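DUF2235 domain-containing protein (Pseudomonas aeruginosa, PDB 4O5P) is a type VI secretion effector, Tle1, that acts as a phospholipase and probably attacks membrane lipids with an alpha/beta-hydrolase-type catalytic domain. Local coordinates at residues R39-A44 with K223-A228; I106-I111 with L157-L162; Y684-F689 with K695-L700; L769-A774 with G780-Q785. All blocks are in the same frame, centred on the assembly; numbering follows the deposited sequence.

Interaction 1: residues R39-A44 with K223-A228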
loop_
_atom_site.group_PDB
_atom_site.type_symbol
_atom_site.label_atom_id
_atom_site.label_comp_id
_atom_site.label_asym_id
_atom_site.label_seq_id
_atom_site.Cartn_x
_atom_site.Cartn_y
_atom_site.Cartn_z
ATOM N N ARG A 39 -5.546 -21.976 -28.796
ATOM C CA ARG A 39 -5.493 -23.426 -28.965
ATOM C C ARG A 39 -6.862 -24.065 -28.819
ATOM O O ARG A 39 -7.289 -24.823 -29.692
ATOM C CB ARG A 39 -4.572 -24.048 -27.934
ATOM C CG ARG A 39 -3.177 -24.238 -28.405
ATOM C CD ARG A 39 -2.464 -25.213 -27.497
ATOM N NE ARG A 39 -1.063 -24.856 -27.435
ATOM C CZ ARG A 39 -0.570 -23.987 -26.564
ATOM N NH1 ARG A 39 -1.361 -23.415 -25.659
ATOM N NH2 ARG A 39 0.718 -23.705 -26.593
ATOM N N VAL A 40 -7.532 -23.776 -27.702
ATOM C CA VAL A 40 -8.883 -24.286 -27.486
ATOM C C VAL A 40 -9.785 -23.939 -28.665
ATOM O O VAL A 40 -10.490 -24.801 -29.205
ATOM C CB VAL A 40 -9.520 -23.701 -26.223
ATOM C CG1 VAL A 40 -10.937 -24.235 -26.060
ATOM C CG2 VAL A 40 -8.683 -24.032 -25.011
ATOM N N PHE A 41 -9.739 -22.675 -29.078
ATOM C CA PHE A 41 -10.629 -22.192 -30.124
ATOM C C PHE A 41 -10.327 -22.783 -31.504
ATOM O O PHE A 41 -11.229 -22.967 -32.318
ATOM C CB PHE A 41 -10.588 -20.665 -30.193
ATOM C CG PHE A 41 -11.489 -20.093 -31.237
ATOM C CD1 PHE A 41 -12.851 -19.978 -31.002
ATOM C CD2 PHE A 41 -10.982 -19.685 -32.463
ATOM C CE1 PHE A 41 -13.691 -19.454 -31.965
ATOM C CE2 PHE A 41 -11.815 -19.165 -33.431
ATOM C CZ PHE A 41 -13.172 -19.050 -33.185
ATOM N N SER A 42 -9.055 -23.073 -31.757
ATOM C CA SER A 42 -8.601 -23.540 -33.062
ATOM C C SER A 42 -8.825 -25.040 -33.204
ATOM O O SER A 42 -9.156 -25.528 -34.289
ATOM C CB SER A 42 -7.119 -23.219 -33.246
ATOM O OG SER A 42 -6.350 -23.864 -32.241
ATOM N N ARG A 43 -8.633 -25.761 -32.100
ATOM C CA ARG A 43 -8.913 -27.192 -32.042
ATOM C C ARG A 43 -10.323 -27.493 -32.553
ATOM O O ARG A 43 -10.573 -28.562 -33.112
ATOM C CB ARG A 43 -8.769 -27.710 -30.607
ATOM C CG ARG A 43 -7.334 -27.951 -30.127
ATOM C CD ARG A 43 -7.317 -29.072 -29.083
ATOM N NE ARG A 43 -6.257 -28.952 -28.082
ATOM C CZ ARG A 43 -6.080 -29.816 -27.085
ATOM N NH1 ARG A 43 -6.889 -30.872 -26.965
ATOM N NH2 ARG A 43 -5.093 -29.632 -26.217
ATOM N N ALA A 44 -11.236 -26.544 -32.352
ATOM C CA ALA A 44 -12.591 -26.641 -32.891
ATOM C C ALA A 44 -12.669 -26.030 -34.291
ATOM O O ALA A 44 -13.019 -24.856 -34.453
ATOM C CB ALA A 44 -13.585 -25.963 -31.959
ATOM N N LYS A 223 -12.485 -11.418 -38.734
ATOM C CA LYS A 223 -11.312 -11.880 -37.996
ATOM C C LYS A 223 -10.447 -10.681 -37.612
ATOM O O LYS A 223 -10.406 -9.693 -38.339
ATOM C CB LYS A 223 -10.533 -12.906 -38.825
ATOM C CG LYS A 223 -11.336 -14.187 -39.142
ATOM C CD LYS A 223 -10.543 -15.173 -40.022
ATOM C CE LYS A 223 -10.344 -14.671 -41.457
ATOM N NZ LYS A 223 -11.398 -15.138 -42.421
ATOM N N PRO A 224 -9.757 -10.747 -36.458
ATOM C CA PRO A 224 -9.598 -11.879 -35.535
ATOM C C PRO A 224 -10.808 -12.100 -34.622
ATOM O O PRO A 224 -11.447 -11.123 -34.218
ATOM C CB PRO A 224 -8.380 -11.467 -34.683
ATOM C CG PRO A 224 -7.894 -10.123 -35.259
ATOM C CD PRO A 224 -9.067 -9.546 -35.962
ATOM N N HIS A 225 -11.116 -13.360 -34.303
ATOM C CA HIS A 225 -12.126 -13.656 -33.288
ATOM C C HIS A 225 -11.566 -13.336 -31.896
ATOM O O HIS A 225 -10.608 -13.968 -31.460
ATOM C CB HIS A 225 -12.547 -15.131 -33.324
ATOM C CG HIS A 225 -13.457 -15.484 -34.460
ATOM N ND1 HIS A 225 -13.360 -14.906 -35.708
ATOM C CD2 HIS A 225 -14.466 -16.384 -34.544
ATOM C CE1 HIS A 225 -14.274 -15.428 -36.509
ATOM N NE2 HIS A 225 -14.957 -16.328 -35.826
ATOM N N ILE A 226 -12.172 -12.368 -31.204
ATOM C CA ILE A 226 -11.751 -12.009 -29.852
ATOM C C ILE A 226 -12.243 -13.034 -28.844
ATOM O O ILE A 226 -13.447 -13.233 -28.697
ATOM C CB ILE A 226 -12.241 -10.599 -29.462
ATOM C CG1 ILE A 226 -11.815 -9.581 -30.514
ATOM C CG2 ILE A 226 -11.696 -10.202 -28.105
ATOM C CD1 ILE A 226 -10.346 -9.646 -30.859
ATOM N N LEU A 227 -11.311 -13.665 -28.131
ATOM C CA LEU A 227 -11.626 -14.855 -27.353
ATOM C C LEU A 227 -11.850 -14.635 -25.864
ATOM O O LEU A 227 -12.792 -15.188 -25.287
ATOM C CB LEU A 227 -10.523 -15.892 -27.527
ATOM C CG LEU A 227 -10.455 -16.552 -28.897
ATOM C CD1 LEU A 227 -9.306 -17.531 -28.946
ATOM C CD2 LEU A 227 -11.774 -17.249 -29.189
ATOM N N ALA A 228 -10.963 -13.875 -25.227
ATOM C CA ALA A 228 -11.018 -13.744 -23.774
ATOM C C ALA A 228 -10.209 -12.567 -23.295
ATOM O O ALA A 228 -9.496 -11.915 -24.071
ATOM C CB ALA A 228 -10.509 -15.025 -23.084
#

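Interaction 2: residues I106-I111 with L157-L162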
loop_
_atom_site.group_PDB
_atom_site.type_symbol
_atom_site.label_atom_id
_atom_site.label_comp_id
_atom_site.label_asym_id
_atom_site.label_seq_id
_atom_site.Cartn_x
_atom_site.Cartn_y
_atom_site.Cartn_z
ATOM N N ILE A 106 1.950 -3.756 -30.808
ATOM C CA ILE A 106 1.778 -4.782 -29.784
ATOM C C ILE A 106 0.357 -4.817 -29.231
ATOM O O ILE A 106 -0.187 -5.897 -28.974
ATOM C CB ILE A 106 2.744 -4.584 -28.599
ATOM C CG1 ILE A 106 4.165 -4.328 -29.095
ATOM C CG2 ILE A 106 2.722 -5.823 -27.709
ATOM C CD1 ILE A 106 4.807 -5.546 -29.760
ATOM N N ASN A 107 -0.218 -3.634 -29.018
ATOM C CA ASN A 107 -1.609 -3.513 -28.594
ATOM C C ASN A 107 -2.525 -4.223 -29.599
ATOM O O ASN A 107 -3.328 -5.083 -29.234
ATOM C CB ASN A 107 -2.006 -2.030 -28.438
ATOM C CG ASN A 107 -1.423 -1.377 -27.181
ATOM O OD1 ASN A 107 -0.986 -2.058 -26.248
ATOM N ND2 ASN A 107 -1.428 -0.050 -27.150
ATOM N N SER A 108 -2.376 -3.870 -30.873
ATOM C CA SER A 108 -3.118 -4.529 -31.945
ATOM C C SER A 108 -2.886 -6.035 -31.971
ATOM O O SER A 108 -3.706 -6.783 -32.506
ATOM C CB SER A 108 -2.754 -3.920 -33.299
ATOM O OG SER A 108 -3.400 -2.677 -33.459
ATOM N N ARG A 109 -1.774 -6.484 -31.394
ATOM C CA ARG A 109 -1.543 -7.915 -31.224
ATOM C C ARG A 109 -2.147 -8.459 -29.924
ATOM O O ARG A 109 -1.979 -9.642 -29.603
ATOM C CB ARG A 109 -0.055 -8.237 -31.305
ATOM C CG ARG A 109 0.586 -7.872 -32.642
ATOM C CD ARG A 109 1.562 -8.958 -33.061
ATOM N NE ARG A 109 2.685 -8.435 -33.833
ATOM C CZ ARG A 109 3.739 -7.831 -33.294
ATOM N NH1 ARG A 109 3.807 -7.655 -31.979
ATOM N NH2 ARG A 109 4.723 -7.390 -34.068
ATOM N N GLY A 110 -2.839 -7.592 -29.182
ATOM C CA GLY A 110 -3.653 -8.022 -28.055
ATOM C C GLY A 110 -3.007 -7.942 -26.682
ATOM O O GLY A 110 -3.598 -8.364 -25.681
ATOM N N ILE A 111 -1.791 -7.413 -26.626
ATOM C CA ILE A 111 -1.119 -7.240 -25.351
ATOM C C ILE A 111 -1.057 -5.759 -24.991
ATOM O O ILE A 111 -0.588 -4.941 -25.792
ATOM C CB ILE A 111 0.294 -7.849 -25.374
ATOM C CG1 ILE A 111 0.221 -9.334 -25.715
ATOM C CG2 ILE A 111 0.977 -7.665 -24.022
ATOM C CD1 ILE A 111 1.582 -10.003 -25.794
ATOM N N LEU A 157 -10.232 -3.127 -24.520
ATOM C CA LEU A 157 -11.199 -3.727 -25.454
ATOM C C LEU A 157 -11.539 -2.745 -26.578
ATOM O O LEU A 157 -11.555 -3.110 -27.750
ATOM C CB LEU A 157 -12.475 -4.161 -24.720
ATOM C CG LEU A 157 -13.422 -5.131 -25.436
ATOM C CD1 LEU A 157 -12.648 -6.299 -26.044
ATOM C CD2 LEU A 157 -14.497 -5.651 -24.493
ATOM N N PHE A 158 -11.800 -1.498 -26.191
ATOM C CA PHE A 158 -12.160 -0.418 -27.094
ATOM C C PHE A 158 -11.125 -0.281 -28.193
ATOM O O PHE A 158 -11.474 -0.135 -29.363
ATOM C CB PHE A 158 -12.240 0.884 -26.293
ATOM C CG PHE A 158 -12.899 2.025 -27.015
ATOM C CD1 PHE A 158 -14.283 2.106 -27.092
ATOM C CD2 PHE A 158 -12.136 3.048 -27.568
ATOM C CE1 PHE A 158 -14.900 3.162 -27.740
ATOM C CE2 PHE A 158 -12.745 4.120 -28.221
ATOM C CZ PHE A 158 -14.131 4.176 -28.305
ATOM N N TYR A 159 -9.847 -0.337 -27.829
ATOM C CA TYR A 159 -8.792 -0.260 -28.834
ATOM C C TYR A 159 -8.766 -1.525 -29.657
ATOM O O TYR A 159 -8.529 -1.478 -30.869
ATOM C CB TYR A 159 -7.413 -0.044 -28.209
ATOM C CG TYR A 159 -6.319 0.206 -29.238
ATOM C CD1 TYR A 159 -5.630 -0.849 -29.833
ATOM C CD2 TYR A 159 -5.984 1.499 -29.612
ATOM C CE1 TYR A 159 -4.640 -0.614 -30.771
ATOM C CE2 TYR A 159 -5.003 1.743 -30.541
ATOM C CZ TYR A 159 -4.334 0.685 -31.117
ATOM O OH TYR A 159 -3.353 0.933 -32.043
ATOM N N THR A 160 -8.989 -2.657 -28.999
ATOM C CA THR A 160 -8.974 -3.927 -29.706
ATOM C C THR A 160 -9.978 -3.907 -30.858
ATOM O O THR A 160 -9.646 -4.295 -31.976
ATOM C CB THR A 160 -9.252 -5.102 -28.768
ATOM O OG1 THR A 160 -8.224 -5.162 -27.764
ATOM C CG2 THR A 160 -9.247 -6.401 -29.541
ATOM N N LEU A 161 -11.181 -3.409 -30.592
ATOM C CA LEU A 161 -12.266 -3.445 -31.579
ATOM C C LEU A 161 -12.285 -2.254 -32.538
ATOM O O LEU A 161 -12.488 -2.427 -33.740
ATOM C CB LEU A 161 -13.617 -3.562 -30.867
ATOM C CG LEU A 161 -13.765 -4.817 -30.000
ATOM C CD1 LEU A 161 -15.012 -4.776 -29.119
ATOM C CD2 LEU A 161 -13.786 -6.053 -30.869
ATOM N N LEU A 162 -12.061 -1.052 -32.018
ATOM C CA LEU A 162 -12.269 0.163 -32.802
ATOM C C LEU A 162 -11.003 0.934 -33.190
ATOM O O LEU A 162 -11.095 1.968 -33.859
ATOM C CB LEU A 162 -13.218 1.098 -32.055
ATOM C CG LEU A 162 -14.690 0.701 -32.114
ATOM C CD1 LEU A 162 -15.361 0.905 -30.758
ATOM C CD2 LEU A 162 -15.389 1.516 -33.195
HETATM O O HOH W 1 -5.779 -5.732 -29.670
#

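Interaction 3: residues Y684-F689 with K695-L700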
loop_
_atom_site.group_PDB
_atom_site.type_symbol
_atom_site.label_atom_id
_atom_site.label_comp_id
_atom_site.label_asym_id
_atom_site.label_seq_id
_atom_site.Cartn_x
_atom_site.Cartn_y
_atom_site.Cartn_z
ATOM N N TYR A 684 4.647 -4.790 18.190
ATOM C CA TYR A 684 4.566 -5.612 16.992
ATOM C C TYR A 684 3.730 -4.884 15.957
ATOM O O TYR A 684 2.850 -4.076 16.302
ATOM C CB TYR A 684 3.989 -6.995 17.292
ATOM C CG TYR A 684 4.888 -7.816 18.182
ATOM C CD1 TYR A 684 6.179 -8.139 17.800
ATOM C CD2 TYR A 684 4.435 -8.270 19.408
ATOM C CE1 TYR A 684 6.995 -8.889 18.632
ATOM C CE2 TYR A 684 5.230 -8.997 20.226
ATOM C CZ TYR A 684 6.499 -9.309 19.842
ATOM O OH TYR A 684 7.254 -10.055 20.706
ATOM N N ARG A 685 4.032 -5.136 14.691
ATOM C CA ARG A 685 3.300 -4.513 13.598
ATOM C C ARG A 685 1.863 -5.026 13.624
ATOM O O ARG A 685 1.624 -6.200 13.932
ATOM C CB ARG A 685 3.963 -4.881 12.273
ATOM C CG ARG A 685 3.266 -4.348 11.032
ATOM C CD ARG A 685 3.933 -4.875 9.766
ATOM N NE ARG A 685 3.513 -4.095 8.610
ATOM C CZ ARG A 685 3.778 -4.409 7.347
ATOM N NH1 ARG A 685 4.476 -5.509 7.055
ATOM N NH2 ARG A 685 3.328 -3.624 6.382
ATOM N N LEU A 686 0.899 -4.163 13.328
ATOM C CA LEU A 686 -0.485 -4.637 13.271
ATOM C C LEU A 686 -0.696 -5.384 11.963
ATOM O O LEU A 686 -0.250 -4.922 10.901
ATOM C CB LEU A 686 -1.479 -3.478 13.394
ATOM C CG LEU A 686 -2.950 -3.770 13.056
ATOM C CD1 LEU A 686 -3.547 -4.827 14.011
ATOM C CD2 LEU A 686 -3.733 -2.479 13.143
ATOM N N VAL A 687 -1.363 -6.542 12.048
ATOM C CA VAL A 687 -1.643 -7.372 10.884
ATOM C C VAL A 687 -3.116 -7.756 10.874
ATOM O O VAL A 687 -3.648 -8.227 11.886
ATOM C CB VAL A 687 -0.803 -8.677 10.878
ATOM C CG1 VAL A 687 -1.070 -9.476 9.587
ATOM C CG2 VAL A 687 0.663 -8.376 10.993
ATOM N N HIS A 688 -3.774 -7.526 9.746
ATOM C CA HIS A 688 -5.146 -7.982 9.551
ATOM C C HIS A 688 -5.169 -9.275 8.754
ATOM O O HIS A 688 -4.421 -9.421 7.788
ATOM C CB HIS A 688 -5.965 -6.931 8.794
ATOM C CG HIS A 688 -6.149 -5.653 9.551
ATOM N ND1 HIS A 688 -5.199 -4.655 9.569
ATOM C CD2 HIS A 688 -7.166 -5.217 10.328
ATOM C CE1 HIS A 688 -5.625 -3.658 10.324
ATOM N NE2 HIS A 688 -6.815 -3.975 10.799
ATOM N N PHE A 689 -6.029 -10.206 9.151
ATOM C CA PHE A 689 -6.272 -11.387 8.331
ATOM C C PHE A 689 -7.768 -11.358 8.055
ATOM O O PHE A 689 -8.563 -11.938 8.810
ATOM C CB PHE A 689 -5.892 -12.689 9.046
ATOM C CG PHE A 689 -4.557 -12.659 9.739
ATOM C CD1 PHE A 689 -4.445 -12.193 11.049
ATOM C CD2 PHE A 689 -3.422 -13.152 9.111
ATOM C CE1 PHE A 689 -3.210 -12.187 11.693
ATOM C CE2 PHE A 689 -2.190 -13.145 9.750
ATOM C CZ PHE A 689 -2.087 -12.658 11.034
ATOM N N LYS A 695 -3.577 -8.360 17.028
ATOM C CA LYS A 695 -3.666 -7.748 18.342
ATOM C C LYS A 695 -5.070 -7.204 18.559
ATOM O O LYS A 695 -5.839 -7.010 17.601
ATOM C CB LYS A 695 -2.624 -6.644 18.499
ATOM C CG LYS A 695 -2.843 -5.465 17.571
ATOM C CD LYS A 695 -1.775 -4.389 17.782
ATOM C CE LYS A 695 -0.387 -4.876 17.382
ATOM N NZ LYS A 695 0.650 -3.881 17.784
ATOM N N ARG A 696 -5.405 -6.971 19.820
ATOM C CA ARG A 696 -6.710 -6.461 20.182
ATOM C C ARG A 696 -6.811 -4.994 19.808
ATOM O O ARG A 696 -5.855 -4.224 19.982
ATOM C CB ARG A 696 -6.965 -6.653 21.684
ATOM C CG ARG A 696 -6.951 -8.123 22.126
ATOM C CD ARG A 696 -7.619 -8.295 23.482
ATOM N NE ARG A 696 -6.764 -7.810 24.556
ATOM C CZ ARG A 696 -7.179 -7.518 25.783
ATOM N NH1 ARG A 696 -8.461 -7.641 26.115
ATOM N NH2 ARG A 696 -6.304 -7.088 26.673
ATOM N N LEU A 697 -7.969 -4.613 19.277
ATOM C CA LEU A 697 -8.201 -3.247 18.859
ATOM C C LEU A 697 -9.555 -2.780 19.345
ATOM O O LEU A 697 -10.474 -3.589 19.524
ATOM C CB LEU A 697 -8.159 -3.133 17.338
ATOM C CG LEU A 697 -6.883 -3.512 16.596
ATOM C CD1 LEU A 697 -7.150 -3.423 15.100
ATOM C CD2 LEU A 697 -5.761 -2.570 16.990
ATOM N N SER A 698 -9.663 -1.470 19.557
ATOM C CA SER A 698 -10.919 -0.838 19.932
ATOM C C SER A 698 -11.219 0.183 18.858
ATOM O O SER A 698 -10.342 0.976 18.509
ATOM C CB SER A 698 -10.769 -0.136 21.279
ATOM O OG SER A 698 -11.878 0.693 21.560
ATOM N N VAL A 699 -12.441 0.188 18.332
ATOM C CA VAL A 699 -12.756 1.144 17.271
ATOM C C VAL A 699 -12.925 2.523 17.881
ATOM O O VAL A 699 -13.753 2.717 18.769
ATOM C CB VAL A 699 -14.031 0.772 16.491
ATOM C CG1 VAL A 699 -14.309 1.826 15.436
ATOM C CG2 VAL A 699 -13.889 -0.605 15.846
ATOM N N LEU A 700 -12.134 3.480 17.405
ATOM C CA LEU A 700 -12.219 4.847 17.906
ATOM C C LEU A 700 -13.116 5.644 16.974
ATOM O O LEU A 700 -13.917 6.477 17.411
ATOM C CB LEU A 700 -10.823 5.472 17.945
ATOM C CG LEU A 700 -10.627 6.809 18.638
ATOM C CD1 LEU A 700 -11.051 6.729 20.110
ATOM C CD2 LEU A 700 -9.164 7.228 18.505
#

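Interaction 4: residues L769-A774 with G780-Q785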
loop_
_atom_site.group_PDB
_atom_site.type_symbol
_atom_site.label_atom_id
_atom_site.label_comp_id
_atom_site.label_asym_id
_atom_site.label_seq_id
_atom_site.Cartn_x
_atom_site.Cartn_y
_atom_site.Cartn_z
ATOM N N LEU A 769 -22.646 0.910 23.845
ATOM C CA LEU A 769 -21.467 1.629 23.382
ATOM C C LEU A 769 -20.162 1.004 23.879
ATOM O O LEU A 769 -19.179 0.931 23.139
ATOM C CB LEU A 769 -21.532 3.081 23.832
ATOM C CG LEU A 769 -20.493 3.917 23.099
ATOM C CD1 LEU A 769 -20.933 4.082 21.644
ATOM C CD2 LEU A 769 -20.273 5.247 23.782
ATOM N N ASP A 770 -20.139 0.556 25.127
ATOM C CA ASP A 770 -18.968 -0.166 25.621
ATOM C C ASP A 770 -18.726 -1.439 24.801
ATOM O O ASP A 770 -17.576 -1.852 24.593
ATOM C CB ASP A 770 -19.131 -0.550 27.091
ATOM C CG ASP A 770 -19.116 0.649 28.023
ATOM O OD1 ASP A 770 -18.878 1.794 27.569
ATOM O OD2 ASP A 770 -19.331 0.431 29.234
ATOM N N ASN A 771 -19.803 -2.080 24.349
ATOM C CA ASN A 771 -19.640 -3.296 23.562
ATOM C C ASN A 771 -19.070 -2.966 22.197
ATOM O O ASN A 771 -18.209 -3.687 21.681
ATOM C CB ASN A 771 -20.950 -4.062 23.411
ATOM C CG ASN A 771 -20.849 -5.172 22.384
ATOM O OD1 ASN A 771 -21.440 -5.092 21.301
ATOM N ND2 ASN A 771 -20.062 -6.200 22.699
ATOM N N LEU A 772 -19.549 -1.872 21.610
ATOM C CA LEU A 772 -19.041 -1.466 20.303
ATOM C C LEU A 772 -17.552 -1.141 20.374
ATOM O O LEU A 772 -16.814 -1.406 19.427
ATOM C CB LEU A 772 -19.817 -0.265 19.775
ATOM C CG LEU A 772 -21.290 -0.530 19.452
ATOM C CD1 LEU A 772 -21.977 0.779 19.096
ATOM C CD2 LEU A 772 -21.434 -1.544 18.319
ATOM N N ARG A 773 -17.126 -0.588 21.514
ATOM C CA ARG A 773 -15.742 -0.161 21.733
ATOM C C ARG A 773 -14.822 -1.264 22.261
ATOM O O ARG A 773 -13.631 -1.022 22.498
ATOM C CB ARG A 773 -15.704 1.011 22.724
ATOM C CG ARG A 773 -16.224 2.338 22.177
ATOM C CD ARG A 773 -15.347 3.495 22.639
ATOM N NE ARG A 773 -15.587 3.833 24.029
ATOM C CZ ARG A 773 -14.633 3.995 24.940
ATOM N NH1 ARG A 773 -13.350 3.867 24.618
ATOM N NH2 ARG A 773 -14.968 4.299 26.180
ATOM N N ALA A 774 -15.373 -2.455 22.473
ATOM C CA ALA A 774 -14.635 -3.541 23.120
ATOM C C ALA A 774 -13.358 -3.879 22.368
ATOM O O ALA A 774 -13.347 -3.918 21.138
ATOM C CB ALA A 774 -15.512 -4.789 23.247
ATOM N N GLY A 780 -12.894 -6.302 12.117
ATOM C CA GLY A 780 -13.762 -6.238 10.949
ATOM C C GLY A 780 -15.232 -6.404 11.313
ATOM O O GLY A 780 -16.123 -5.742 10.747
ATOM N N ASP A 781 -15.473 -7.293 12.268
ATOM C CA ASP A 781 -16.811 -7.568 12.790
ATOM C C ASP A 781 -17.415 -6.343 13.498
ATOM O O ASP A 781 -18.581 -5.986 13.263
ATOM C CB ASP A 781 -16.747 -8.729 13.790
ATOM C CG ASP A 781 -16.319 -10.052 13.159
ATOM O OD1 ASP A 781 -15.897 -10.092 11.978
ATOM O OD2 ASP A 781 -16.385 -11.071 13.884
ATOM N N LYS A 782 -16.626 -5.721 14.382
ATOM C CA LYS A 782 -17.028 -4.486 15.067
ATOM C C LYS A 782 -17.231 -3.313 14.102
ATOM O O LYS A 782 -18.153 -2.504 14.274
ATOM C CB LYS A 782 -15.979 -4.088 16.127
ATOM C CG LYS A 782 -15.814 -5.082 17.275
ATOM C CD LYS A 782 -17.064 -5.149 18.167
ATOM C CE LYS A 782 -16.884 -6.173 19.288
ATOM N NZ LYS A 782 -18.000 -6.144 20.265
ATOM N N VAL A 783 -16.359 -3.199 13.101
ATOM C CA VAL A 783 -16.469 -2.120 12.126
ATOM C C VAL A 783 -17.782 -2.289 11.362
ATOM O O VAL A 783 -18.547 -1.324 11.198
ATOM C CB VAL A 783 -15.259 -2.075 11.155
ATOM C CG1 VAL A 783 -15.601 -1.270 9.910
ATOM C CG2 VAL A 783 -14.016 -1.489 11.846
ATOM N N GLU A 784 -18.059 -3.518 10.930
ATOM C CA GLU A 784 -19.333 -3.819 10.251
ATOM C C GLU A 784 -20.518 -3.481 11.154
ATOM O O GLU A 784 -21.458 -2.801 10.730
ATOM C CB GLU A 784 -19.395 -5.296 9.844
ATOM C CG GLU A 784 -20.318 -5.612 8.660
ATOM C CD GLU A 784 -21.798 -5.565 9.010
ATOM O OE1 GLU A 784 -22.639 -5.511 8.073
ATOM O OE2 GLU A 784 -22.128 -5.594 10.220
ATOM N N GLN A 785 -20.469 -3.952 12.397
ATOM C CA GLN A 785 -21.568 -3.754 13.340
ATOM C C GLN A 785 -21.860 -2.275 13.583
ATOM O O GLN A 785 -23.028 -1.851 13.667
ATOM C CB GLN A 785 -21.262 -4.463 14.665
ATOM C CG GLN A 785 -22.312 -4.215 15.752
ATOM C CD GLN A 785 -22.060 -5.009 17.012
ATOM O OE1 GLN A 785 -21.030 -5.685 17.149
ATOM N NE2 GLN A 785 -23.000 -4.938 17.945
#

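Interaction 1: residues R39-A44 with K223-A228
The ring of F41 reaches from helix 36-43 to two residues of strand 225-236, H225 and L227, which alternate along the strand and so point to the same side. L227 CD2 lies over one face of the ring, 3.4 Å from F41 CD1, and L227 CD1 reaches back to F41 CB at 3.6 Å. The far end meets the imidazole, F41 CZ standing 3.3 Å from H225 CD2. These two rings are inclined at 49° with centroids 5.3 Å apart, too oblique for either a stack or a T-shaped pair. Holding CG opposite the backbone N (chi1 -179°) aims F41 away from its helix and across the gap. No hydrogen bond links the segments; the contact is apolar and aromatic, at the protein surface. Strand 225-236 pairs in parallel with strand 62-71, whose C62 also touches F41 and L227, so helix 36-43 packs beside the starts of these two neighbouring strands of the mixed sheet, with H225 also touching Q218 of helix 195-219.

Interaction 2: residues I106-I111 with L157-L162
Helix 104-108 ends beside the last turn of helix 139-162, with the CA atoms of S108 and T160 6.3 Å apart, and its C-terminus is closed by a Schellman motif. There G110 takes a positive phi of 96°, and the backbone bonds from I111 N to I106 O and from G110 N to N107 O turn the chain into strand 111-116 of the alpha/beta sheet. Across the gap, Y159 is the main side chain: CG lies anti to the backbone N (chi1 -173°), which carries the ring out to the shorter helix. S108 OG sits at the ring edge, near its plane, 3.6 Å from Y159 CE1. N107 CB meets the same CE1 atom obliquely at 3.8 Å. F112, on the strand that follows, and R165 also touch both N107 and Y159, a buried residue; F112 touches T160 as well. A water bridges the two helices, donating to the backbone N107 O at 2.6 Å and to the side-chain T160 OG1 at 3.2 Å.

Interaction 3: residues Y684-F689 with K695-L700
A short beta hairpin in the C-terminal domain, strands 687-689 and 692-693, brings the chain back on itself before it leaves for strand 697-702 of a different, four-stranded sheet. The backbones come nearest at L686 and K695, whose CA atoms are 6.7 Å apart. K695 lays its aliphatic chain obliquely past L686, with K695 CG 3.7 Å from L686 CD1, and then bends at chi3 (66°) to deliver its ammonium group to the preceding loop. There K695 NZ donates to Y684 O at 2.7 Å; the C=O...N angle is 142° and the donor is tilted 31° from the carbonyl plane. E622 forms a salt bridge with the same NZ and also accepts from Y684 N, so one carboxylate ties both partners of the bond together within a buried setting. Further along, L686 and L697 meet tip to tip, L697 CD1 lying 4.0 Å from L686 CD1 and equally far from L686 CD2. That methyl also approaches H688 NE2 at 4.3 Å, while F612 and I614 of strand 609-614 touch L697. R685 sets out away from segment 695-700; its NE donates to F344 O and its NH2 forms a salt bridge with D281 of a probable Ser-His-Asp triad. The contact closes the exit of a beta hairpin whose chain crosses from the three-stranded sheet to the four-stranded one, with R685 beside a probable hydrolase active site.

Interaction 4: residues L769-A774 with G780-Q785
K782 forms the polar link between two consecutive helices, donating from NZ to N771 O at 2.8 Å. The ammonium group lies above the carbonyl plane, 39° out of it, with a C=O...N angle of 140°. The backbone N of A774 also donates to N771 O, at 3.2 Å and from the opposite face, so this carbonyl near the end of helix 767-772 is gripped from two sides. A bend at chi2 (-67°) followed by an extended chain carries the lysine there, and A774 CB lies 4.1 Å from K782 NZ. Next to this bond L772 CD2 packs against the Q785 side chain, 3.8 Å from both the methylene CG and the amide carbon CD of Q785. Q785 is extended, reaching across obliquely to the leucine. Beyond these, L772 touches L789, K782 touches T776 and V699, and V783 of the same helix packs on V699 and T702. D781 OD1 is held by N691 ND2, and the backbone of G780 also bonds to N691, near the start of helix 779-787. Lysine-to-carbonyl bond and leucine contact together make a pair of short sequential helices, linked by a brief connection and lying against strand 697-702.

The four contacts fall into two pairs, one on the helices and strands of the large mixed sheet, one in the C-terminal domain. Interactions 1 and 2 have centres about 15 Å apart and are joined by I226, whose CD1 packs 3.7 Å from T160 CG2; the loop that interaction 1 closes contains interaction 2. Interactions 3 and 4, about 13 Å apart between centres, follow one another along the chain and meet where S698 OG lies 2.6 Å from R773 O, a probable hydrogen bond, and where V699 packs on K782 and V783. Nearest atoms of interactions 2 and 3 are about 31 Å apart. Interaction 3 touches the probable catalytic triad through the R685-D281 salt bridge.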